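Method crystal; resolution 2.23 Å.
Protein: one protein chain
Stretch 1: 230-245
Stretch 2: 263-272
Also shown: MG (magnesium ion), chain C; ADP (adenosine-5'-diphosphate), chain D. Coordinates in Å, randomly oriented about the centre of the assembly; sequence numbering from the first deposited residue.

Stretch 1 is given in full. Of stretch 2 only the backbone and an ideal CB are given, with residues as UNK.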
ATOM      1  N   ARG A 230      11.236  -7.021  22.288  1.00 20.72           N
ATOM      2  CA  ARG A 230      11.467  -8.114  23.245  1.00 23.21           C
ATOM      3  C   ARG A 230      11.707  -7.673  24.715  1.00 24.70           C
ATOM      4  O   ARG A 230      12.096  -8.473  25.551  1.00 27.19           O
ATOM      5  CB  ARG A 230      12.615  -9.019  22.769  1.00 23.34           C
ATOM      6  CG  ARG A 230      12.304  -9.763  21.475  1.00 22.93           C
ATOM      7  CD  ARG A 230      13.556 -10.304  20.816  1.00 20.59           C
ATOM      8  NE  ARG A 230      14.577  -9.291  20.532  1.00 16.62           N
ATOM      9  CZ  ARG A 230      15.583  -9.479  19.681  1.00 14.25           C
ATOM     10  NH1 ARG A 230      15.672 -10.625  19.033  1.00 12.97           N
ATOM     11  NH2 ARG A 230      16.499  -8.533  19.469  1.00 12.69           N
ATOM     12  N   ILE A 231      11.456  -6.409  25.022  1.00 24.22           N
ATOM     13  CA  ILE A 231      11.500  -5.921  26.388  1.00 24.17           C
ATOM     14  C   ILE A 231      10.209  -5.135  26.698  1.00 25.62           C
ATOM     15  O   ILE A 231       9.768  -4.298  25.916  1.00 24.30           O
ATOM     16  CB  ILE A 231      12.758  -5.092  26.609  1.00 23.84           C
ATOM     17  CG1 ILE A 231      12.724  -4.368  27.943  1.00 25.25           C
ATOM     18  CG2 ILE A 231      12.978  -4.105  25.474  1.00 23.15           C
ATOM     19  CD1 ILE A 231      14.042  -3.698  28.248  1.00 26.77           C
ATOM     20  N   ASP A 232       9.600  -5.418  27.844  1.00 27.21           N
ATOM     21  CA  ASP A 232       8.304  -4.845  28.167  1.00 27.90           C
ATOM     22  C   ASP A 232       8.433  -3.437  28.722  1.00 25.07           C
ATOM     23  O   ASP A 232       8.722  -3.258  29.904  1.00 27.58           O
ATOM     24  CB  ASP A 232       7.574  -5.750  29.161  1.00 31.41           C
ATOM     25  CG  ASP A 232       6.179  -5.246  29.497  1.00 36.54           C
ATOM     26  OD1 ASP A 232       5.512  -4.634  28.614  1.00 37.34           O
ATOM     27  OD2 ASP A 232       5.750  -5.482  30.657  1.00 42.81           O
ATOM     28  N   LYS A 233       8.219  -2.439  27.874  1.00 21.93           N
ATOM     29  CA  LYS A 233       8.288  -1.040  28.298  1.00 19.22           C
ATOM     30  C   LYS A 233       7.098  -0.217  27.804  1.00 18.48           C
ATOM     31  O   LYS A 233       7.052   1.004  28.004  1.00 18.37           O
ATOM     32  CB  LYS A 233       9.615  -0.407  27.843  1.00 19.42           C
ATOM     33  CG  LYS A 233      10.863  -0.763  28.680  1.00 18.19           C
ATOM     34  CD  LYS A 233      10.673  -0.294  30.134  1.00 18.75           C
ATOM     35  CE  LYS A 233      11.939  -0.525  30.954  1.00 22.80           C
ATOM     36  NZ  LYS A 233      11.792   0.020  32.339  1.00 25.40           N
ATOM     37  N   THR A 234       6.127  -0.882  27.169  1.00 16.33           N
ATOM     38  CA  THR A 234       4.964  -0.198  26.579  1.00 16.15           C
ATOM     39  C   THR A 234       4.300   0.778  27.555  1.00 17.35           C
ATOM     40  O   THR A 234       4.176   1.981  27.269  1.00 19.03           O
ATOM     41  CB  THR A 234       3.917  -1.214  26.075  1.00 16.16           C
ATOM     42  OG1 THR A 234       4.498  -1.997  25.038  1.00 16.45           O
ATOM     43  CG2 THR A 234       2.680  -0.550  25.555  1.00 13.67           C
ATOM     44  N   ALA A 235       3.891   0.263  28.713  1.00 15.42           N
ATOM     45  CA  ALA A 235       3.199   1.074  29.680  1.00 15.63           C
ATOM     46  C   ALA A 235       4.042   2.293  30.123  1.00 15.98           C
ATOM     47  O   ALA A 235       3.530   3.415  30.188  1.00 16.00           O
ATOM     48  CB  ALA A 235       2.746   0.199  30.903  1.00 15.70           C
ATOM     49  N   GLU A 236       5.323   2.081  30.421  1.00 14.37           N
ATOM     50  CA  GLU A 236       6.155   3.205  30.864  1.00 15.88           C
ATOM     51  C   GLU A 236       6.394   4.208  29.699  1.00 14.65           C
ATOM     52  O   GLU A 236       6.389   5.443  29.871  1.00 13.11           O
ATOM     53  CB  GLU A 236       7.462   2.705  31.473  1.00 19.44           C
ATOM     54  CG  GLU A 236       8.302   3.807  32.124  1.00 26.16           C
ATOM     55  CD  GLU A 236       9.602   3.296  32.774  1.00 31.89           C
ATOM     56  OE1 GLU A 236       9.846   2.066  32.788  1.00 35.45           O
ATOM     57  OE2 GLU A 236      10.371   4.136  33.280  1.00 32.26           O
ATOM     58  N   ALA A 237       6.552   3.653  28.498  1.00 13.73           N
ATOM     59  CA  ALA A 237       6.654   4.468  27.298  1.00 13.53           C
ATOM     60  C   ALA A 237       5.398   5.309  27.091  1.00 11.18           C
ATOM     61  O   ALA A 237       5.485   6.469  26.752  1.00  9.06           O
ATOM     62  CB  ALA A 237       6.979   3.613  26.059  1.00 11.50           C
ATOM     63  N   LYS A 238       4.239   4.751  27.370  1.00 12.27           N
ATOM     64  CA  LYS A 238       3.031   5.561  27.187  1.00 14.56           C
ATOM     65  C   LYS A 238       2.952   6.693  28.202  1.00 14.99           C
ATOM     66  O   LYS A 238       2.535   7.807  27.868  1.00 16.31           O
ATOM     67  CB  LYS A 238       1.772   4.719  27.213  1.00 12.94           C
ATOM     68  CG  LYS A 238       1.594   3.902  25.966  1.00 14.18           C
ATOM     69  CD  LYS A 238       0.300   3.035  26.077  1.00 14.64           C
ATOM     70  CE  LYS A 238       0.194   2.063  24.918  1.00 15.65           C
ATOM     71  NZ  LYS A 238      -1.103   1.304  24.915  1.00 19.59           N
ATOM     72  N   GLU A 239       3.378   6.412  29.432  1.00 15.41           N
ATOM     73  CA  GLU A 239       3.354   7.423  30.491  1.00 15.95           C
ATOM     74  C   GLU A 239       4.192   8.612  30.060  1.00 15.71           C
ATOM     75  O   GLU A 239       3.800   9.750  30.290  1.00 16.26           O
ATOM     76  CB  GLU A 239       3.866   6.859  31.831  1.00 16.92           C
ATOM     77  CG  GLU A 239       2.919   5.850  32.522  1.00 24.42           C
ATOM     78  CD  GLU A 239       3.576   5.052  33.708  1.00 31.63           C
ATOM     79  OE1 GLU A 239       4.814   5.084  33.888  1.00 35.01           O
ATOM     80  OE2 GLU A 239       2.845   4.369  34.454  1.00 33.67           O
ATOM     81  N   GLN A 240       5.353   8.355  29.443  1.00 14.22           N
ATOM     82  CA  GLN A 240       6.189   9.448  29.019  1.00 13.30           C
ATOM     83  C   GLN A 240       5.511  10.241  27.904  1.00 12.88           C
ATOM     84  O   GLN A 240       5.573  11.470  27.892  1.00 13.57           O
ATOM     85  CB  GLN A 240       7.564   8.957  28.595  1.00 14.39           C
ATOM     86  CG  GLN A 240       8.266   8.148  29.661  1.00 17.20           C
ATOM     87  CD  GLN A 240       8.625   9.005  30.882  1.00 19.65           C
ATOM     88  OE1 GLN A 240       9.418   9.939  30.768  1.00 15.80           O
ATOM     89  NE2 GLN A 240       8.012   8.701  32.045  1.00 17.17           N
ATOM     90  N   VAL A 241       4.863   9.548  26.964  1.00 12.69           N
ATOM     91  CA  VAL A 241       4.151  10.228  25.881  1.00 11.44           C
ATOM     92  C   VAL A 241       3.045  11.128  26.409  1.00 12.50           C
ATOM     93  O   VAL A 241       2.938  12.301  26.028  1.00 12.65           O
ATOM     94  CB  VAL A 241       3.588   9.241  24.842  1.00 11.33           C
ATOM     95  CG1 VAL A 241       2.788   9.985  23.830  1.00 11.08           C
ATOM     96  CG2 VAL A 241       4.747   8.500  24.123  1.00 10.26           C
ATOM     97  N   ASN A 242       2.238  10.590  27.314  1.00 13.34           N
ATOM     98  CA  ASN A 242       1.235  11.403  27.975  1.00 15.33           C
ATOM     99  C   ASN A 242       1.794  12.652  28.616  1.00 17.03           C
ATOM    100  O   ASN A 242       1.145  13.685  28.575  1.00 20.21           O
ATOM    101  CB  ASN A 242       0.439  10.597  28.974  1.00 16.84           C
ATOM    102  CG  ASN A 242      -0.332   9.461  28.319  1.00 22.43           C
ATOM    103  OD1 ASN A 242      -0.746   9.531  27.128  1.00 22.92           O
ATOM    104  ND2 ASN A 242      -0.541   8.399  29.092  1.00 28.09           N
ATOM    105  N   LYS A 243       3.005  12.594  29.169  1.00 17.05           N
ATOM    106  CA  LYS A 243       3.631  13.818  29.692  1.00 15.80           C
ATOM    107  C   LYS A 243       3.990  14.749  28.544  1.00 14.62           C
ATOM    108  O   LYS A 243       3.730  15.957  28.602  1.00 12.66           O
ATOM    109  CB  LYS A 243       4.874  13.502  30.520  1.00 17.73           C
ATOM    110  CG  LYS A 243       4.579  13.036  31.953  1.00 21.42           C
ATOM    111  CD  LYS A 243       5.809  12.350  32.557  1.00 23.37           C
ATOM    112  CE  LYS A 243       5.581  11.975  34.031  1.00 31.13           C
ATOM    113  NZ  LYS A 243       4.764  10.743  34.257  1.00 33.05           N
ATOM    114  N   ILE A 244       4.559  14.182  27.478  1.00 13.37           N
ATOM    115  CA  ILE A 244       5.070  14.997  26.381  1.00 13.83           C
ATOM    116  C   ILE A 244       3.963  15.773  25.694  1.00 15.13           C
ATOM    117  O   ILE A 244       4.158  16.909  25.258  1.00 17.06           O
ATOM    118  CB  ILE A 244       5.789  14.117  25.339  1.00 14.30           C
ATOM    119  CG1 ILE A 244       7.001  13.442  25.969  1.00 13.12           C
ATOM    120  CG2 ILE A 244       6.120  14.913  24.077  1.00 14.46           C
ATOM    121  CD1 ILE A 244       7.746  12.475  25.027  1.00 16.29           C
ATOM    122  N   ILE A 245       2.812  15.134  25.580  1.00 15.78           N
ATOM    123  CA  ILE A 245       1.633  15.670  24.903  1.00 16.45           C
ATOM    124  C   ILE A 245       0.964  16.848  25.643  1.00 17.05           C
ATOM    125  O   ILE A 245       0.209  17.619  25.064  1.00 18.51           O
ATOM    126  CB  ILE A 245       0.648  14.477  24.685  1.00 20.28           C
ATOM    127  CG1 ILE A 245       0.792  13.934  23.269  1.00 21.29           C
ATOM    128  CG2 ILE A 245      -0.816  14.781  25.027  1.00 20.49           C
ATOM    129  CD1 ILE A 245       2.065  13.229  23.035  1.00 21.64           C
ATOM    130  N   UNK A 263      20.814  -0.951  33.552  1.00 32.33           N
ATOM    131  CA  UNK A 263      19.974  -1.208  34.722  1.00 33.18           C
ATOM    132  C   UNK A 263      18.464  -1.134  34.494  1.00 33.71           C
ATOM    133  O   UNK A 263      17.691  -0.924  35.436  1.00 34.23           O
ATOM    134  CB  UNK A 263      20.346  -0.209  35.820  1.00 33.18           C
ATOM    135  N   UNK A 264      18.053  -1.307  33.238  1.00 33.06           N
ATOM    136  CA  UNK A 264      16.637  -1.328  32.845  1.00 32.07           C
ATOM    137  C   UNK A 264      15.888  -0.011  33.054  1.00 30.36           C
ATOM    138  O   UNK A 264      14.659   0.009  33.100  1.00 30.71           O
ATOM    139  CB  UNK A 264      15.917  -2.428  33.628  1.00 32.07           C
ATOM    140  N   UNK A 265      16.636   1.084  33.172  1.00 27.39           N
ATOM    141  CA  UNK A 265      16.057   2.420  33.292  1.00 26.48           C
ATOM    142  C   UNK A 265      15.715   3.094  31.939  1.00 24.33           C
ATOM    143  O   UNK A 265      16.561   3.138  31.026  1.00 22.67           O
ATOM    144  CB  UNK A 265      17.031   3.311  34.066  1.00 26.48           C
ATOM    145  N   UNK A 266      14.500   3.648  31.858  1.00 22.20           N
ATOM    146  CA  UNK A 266      13.975   4.267  30.635  1.00 22.02           C
ATOM    147  C   UNK A 266      14.291   5.748  30.597  1.00 22.67           C
ATOM    148  O   UNK A 266      13.990   6.462  31.547  1.00 24.04           O
ATOM    149  CB  UNK A 266      12.464   4.055  30.528  1.00 22.02           C
ATOM    150  N   UNK A 267      14.912   6.204  29.514  1.00 21.41           N
ATOM    151  CA  UNK A 267      15.010   7.637  29.249  1.00 21.87           C
ATOM    152  C   UNK A 267      14.409   7.971  27.868  1.00 21.61           C
ATOM    153  O   UNK A 267      14.584   7.212  26.896  1.00 20.29           O
ATOM    154  CB  UNK A 267      16.469   8.091  29.323  1.00 21.87           C
ATOM    155  N   UNK A 268      13.750   9.123  27.775  1.00 20.92           N
ATOM    156  CA  UNK A 268      13.405   9.687  26.488  1.00 20.99           C
ATOM    157  C   UNK A 268      14.672  10.239  25.849  1.00 21.68           C
ATOM    158  O   UNK A 268      15.358  11.056  26.468  1.00 22.50           O
ATOM    159  CB  UNK A 268      12.335  10.772  26.628  1.00 20.99           C
ATOM    160  N   UNK A 269      14.975   9.798  24.624  1.00 19.94           N
ATOM    161  CA  UNK A 269      16.051  10.365  23.828  1.00 19.07           C
ATOM    162  C   UNK A 269      15.641  11.579  22.991  1.00 18.56           C
ATOM    163  O   UNK A 269      16.152  12.678  23.175  1.00 17.25           O
ATOM    164  CB  UNK A 269      16.614   9.283  22.904  1.00 19.07           C
ATOM    165  N   UNK A 270      14.756  11.362  22.025  1.00 17.76           N
ATOM    166  CA  UNK A 270      14.343  12.437  21.129  1.00 18.39           C
ATOM    167  C   UNK A 270      12.964  12.157  20.531  1.00 16.55           C
ATOM    168  O   UNK A 270      12.493  11.016  20.566  1.00 16.77           O
ATOM    169  CB  UNK A 270      15.374  12.623  20.013  1.00 18.39           C
ATOM    170  N   UNK A 271      12.332  13.192  19.974  1.00 14.36           N
ATOM    171  CA  UNK A 271      11.036  13.057  19.324  1.00 12.74           C
ATOM    172  C   UNK A 271      11.080  13.564  17.858  1.00 12.42           C
ATOM    173  O   UNK A 271      11.578  14.664  17.584  1.00 10.12           O
ATOM    174  CB  UNK A 271       9.978  13.823  20.120  1.00 12.74           C
ATOM    175  N   UNK A 272      10.541  12.738  16.943  1.00  9.81           N
ATOM    176  CA  UNK A 272      10.374  13.070  15.530  1.00  7.93           C
ATOM    177  C   UNK A 272       8.900  13.376  15.291  1.00  7.76           C
ATOM    178  O   UNK A 272       8.049  12.515  15.509  1.00 11.09           O
ATOM    179  CB  UNK A 272      10.857  11.934  14.626  1.00  7.93           C
TER
HETATM  180 MG    MG C 375      17.785   8.852  16.533  1.00 46.41          MG
HETATM  181  PB  ADP D 376      20.275  11.197  15.438  1.00 59.68           P
HETATM  182  O1B ADP D 376      19.290  12.286  15.777  1.00 61.31           O
HETATM  183  O2B ADP D 376      19.757   9.820  15.133  1.00 59.04           O
HETATM  184  O3B ADP D 376      21.299  11.672  14.444  1.00 68.35           O
HETATM  185  PA  ADP D 376      20.626  10.452  18.161  1.00 65.60           P
HETATM  186  O1A ADP D 376      20.801  11.549  19.180  1.00 65.52           O
HETATM  187  O2A ADP D 376      19.261   9.834  17.989  1.00 66.43           O
HETATM  188  O3A ADP D 376      21.195  10.976  16.739  1.00 69.90           O
HETATM  189  O5' ADP D 376      21.655   9.252  18.443  1.00 61.87           O
HETATM  190  C5' ADP D 376      21.882   8.227  17.491  1.00 59.69           C
HETATM  191  C4' ADP D 376      22.373   6.988  18.220  1.00 61.94           C
HETATM  192  O4' ADP D 376      23.590   7.269  18.960  1.00 62.13           O
HETATM  193  C3' ADP D 376      21.367   6.460  19.246  1.00 61.80           C
HETATM  194  O3' ADP D 376      20.397   5.558  18.702  1.00 63.69           O
HETATM  195  C2' ADP D 376      22.271   5.760  20.249  1.00 59.11           C
HETATM  196  O2' ADP D 376      22.459   4.404  19.886  1.00 54.48           O
HETATM  197  C1' ADP D 376      23.588   6.525  20.188  1.00 58.57           C
HETATM  198  N9  ADP D 376      23.506   7.481  21.314  1.00 55.95           N
HETATM  199  C8  ADP D 376      23.076   8.758  21.222  1.00 54.27           C
HETATM  200  N7  ADP D 376      23.072   9.374  22.430  1.00 53.00           N
HETATM  201  C5  ADP D 376      23.534   8.453  23.313  1.00 53.77           C
HETATM  202  C6  ADP D 376      23.803   8.449  24.775  1.00 52.32           C
HETATM  203  N6  ADP D 376      23.555   9.573  25.501  1.00 48.05           N
HETATM  204  N1  ADP D 376      24.263   7.298  25.318  1.00 52.71           N
HETATM  205  C2  ADP D 376      24.489   6.183  24.581  1.00 54.80           C
HETATM  206  N3  ADP D 376      24.268   6.112  23.246  1.00 55.38           N
HETATM  207  C4  ADP D 376      23.803   7.206  22.583  1.00 53.52           C

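Position 263 has no atom of stretch 1 within 5.5 Å of its ideal CB, so stretch 1 does not limit the choice; it is Asn263.

At position 264 phi is +65° and psi 19°, a left-handed conformation that glycine adopts most easily and that asparagine and aspartate tolerate better than most. The CA-to-CB bond points sideways, with Lys233 NZ 5.0 Å from the ideal CB, so a small polar side chain fits well. The backbone already serves the lysine: Lys233 NZ donates to the carbonyl O of position 264 at 3.0 Å. The residue is Asn264, whose side chain bends nearer the other stretch and sets OD1 3.8 Å from Ile231 CD1.

Position 265 points away from stretch 1 and leaves the choice open. Gln265 occupies it.

Position 266 opens the strand and points toward the helix. Its ideal CB lies 3.5 Å from Glu236 OE2 and 4.5 Å from Lys233 NZ, which might suggest a polar residue. Yet these two charges already pair, Lys233 NZ to Glu236 OE1 at 2.9 Å, and beyond them lie the backbone of Ala237 and the aliphatic parts of Lys233 and Gln240. A medium-sized apolar residue such as leucine, isoleucine or methionine suits this. It is Leu266: CD1 lies 4.3 Å from Lys233 CG, while CD2 reaches Ala237 N at 3.9 Å and Gln240 CG at 4.1 Å. It has the largest covered area of either stretch.

As the strand alternates, position 267 points away, and stretch 1 sets no limit on size; Tyr267 is found, with its OH accepting a weak hydrogen bond from Gln265 NE2 at 3.4 Å.

Position 268 faces the helix again, its ideal CB 5.1 Å from Gln240 OE1 and 5.2 Å from Ile244 CD1. A compact apolar residue, valine or isoleucine, would fill such a gap and favour the extended backbone. Val268 does so, CG1 lying 4.3 Å from Ile244 CD1 and CG2 3.7 Å from Gln240 OE1.

Positions 269 and 270 are beyond the helix's reach, but the nucleotide and metal nearby call for a donor and an acid. Asn269 ND2 donates to ADP O2A at 3.1 Å, and Glu270 OE2 binds MG at 2.2 Å.

Position 271 points toward the helix, but no atom of stretch 1 lies within 5.5 Å of its ideal CB. A long apolar chain, isoleucine, leucine or methionine, could bridge the distance to Ile244. Ile271 does, packing CD1 against Ile244 CG2 at 3.4 Å.

Position 272 is out of reach and unconstrained by stretch 1; it is Ala272.

Stretch 2, residues 263-272: NNQLYVNEIA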
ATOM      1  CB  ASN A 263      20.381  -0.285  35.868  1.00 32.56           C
ATOM      2  CG  ASN A 263      21.424  -0.912  36.754  1.00 34.76           C
ATOM      3  OD1 ASN A 263      21.092  -1.510  37.780  1.00 35.99           O
ATOM      4  ND2 ASN A 263      22.688  -0.826  36.346  1.00 34.41           N
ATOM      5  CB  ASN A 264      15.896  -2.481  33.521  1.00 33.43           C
ATOM      6  CG  ASN A 264      15.201  -3.376  32.533  1.00 34.48           C
ATOM      7  OD1 ASN A 264      15.830  -3.888  31.604  1.00 35.45           O
ATOM      8  ND2 ASN A 264      13.901  -3.603  32.740  1.00 33.91           N
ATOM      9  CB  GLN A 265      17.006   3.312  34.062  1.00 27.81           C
ATOM     10  CG  GLN A 265      16.416   4.608  34.521  1.00 31.87           C
ATOM     11  CD  GLN A 265      16.919   4.975  35.891  1.00 38.36           C
ATOM     12  OE1 GLN A 265      16.483   4.396  36.892  1.00 40.85           O
ATOM     13  NE2 GLN A 265      17.862   5.925  35.951  1.00 39.75           N
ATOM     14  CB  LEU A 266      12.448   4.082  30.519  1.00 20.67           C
ATOM     15  CG  LEU A 266      11.763   4.388  29.163  1.00 20.29           C
ATOM     16  CD1 LEU A 266      12.138   3.340  28.124  1.00 20.28           C
ATOM     17  CD2 LEU A 266      10.232   4.525  29.232  1.00 15.23           C
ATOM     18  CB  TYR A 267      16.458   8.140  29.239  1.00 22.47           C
ATOM     19  CG  TYR A 267      17.375   7.790  30.415  1.00 25.89           C
ATOM     20  CD1 TYR A 267      17.776   6.469  30.655  1.00 27.41           C
ATOM     21  CD2 TYR A 267      17.910   8.791  31.226  1.00 24.15           C
ATOM     22  CE1 TYR A 267      18.633   6.168  31.671  1.00 26.63           C
ATOM     23  CE2 TYR A 267      18.773   8.491  32.228  1.00 24.44           C
ATOM     24  CZ  TYR A 267      19.132   7.180  32.450  1.00 27.97           C
ATOM     25  OH  TYR A 267      19.990   6.868  33.483  1.00 33.65           O
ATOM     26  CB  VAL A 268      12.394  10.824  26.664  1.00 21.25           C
ATOM     27  CG1 VAL A 268      11.825  11.249  25.340  1.00 19.53           C
ATOM     28  CG2 VAL A 268      11.290  10.388  27.584  1.00 19.43           C
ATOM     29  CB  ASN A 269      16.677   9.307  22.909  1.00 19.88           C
ATOM     30  CG  ASN A 269      17.730   9.911  21.923  1.00 23.56           C
ATOM     31  OD1 ASN A 269      18.418  10.895  22.242  1.00 25.10           O
ATOM     32  ND2 ASN A 269      17.830   9.326  20.717  1.00 17.90           N
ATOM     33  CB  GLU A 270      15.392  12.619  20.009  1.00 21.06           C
ATOM     34  CG  GLU A 270      15.422  11.498  18.930  1.00 22.78           C
ATOM     35  CD  GLU A 270      16.637  11.559  17.985  1.00 30.49           C
ATOM     36  OE1 GLU A 270      17.524  12.454  18.170  1.00 31.09           O
ATOM     37  OE2 GLU A 270      16.716  10.683  17.065  1.00 29.52           O
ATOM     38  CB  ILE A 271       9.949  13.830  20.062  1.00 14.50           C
ATOM     39  CG1 ILE A 271      10.062  13.654  21.573  1.00 16.29           C
ATOM     40  CG2 ILE A 271       8.536  13.424  19.552  1.00 12.19           C
ATOM     41  CD1 ILE A 271       9.046  14.535  22.355  1.00 20.37           C
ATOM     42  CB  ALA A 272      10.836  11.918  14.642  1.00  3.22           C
TER
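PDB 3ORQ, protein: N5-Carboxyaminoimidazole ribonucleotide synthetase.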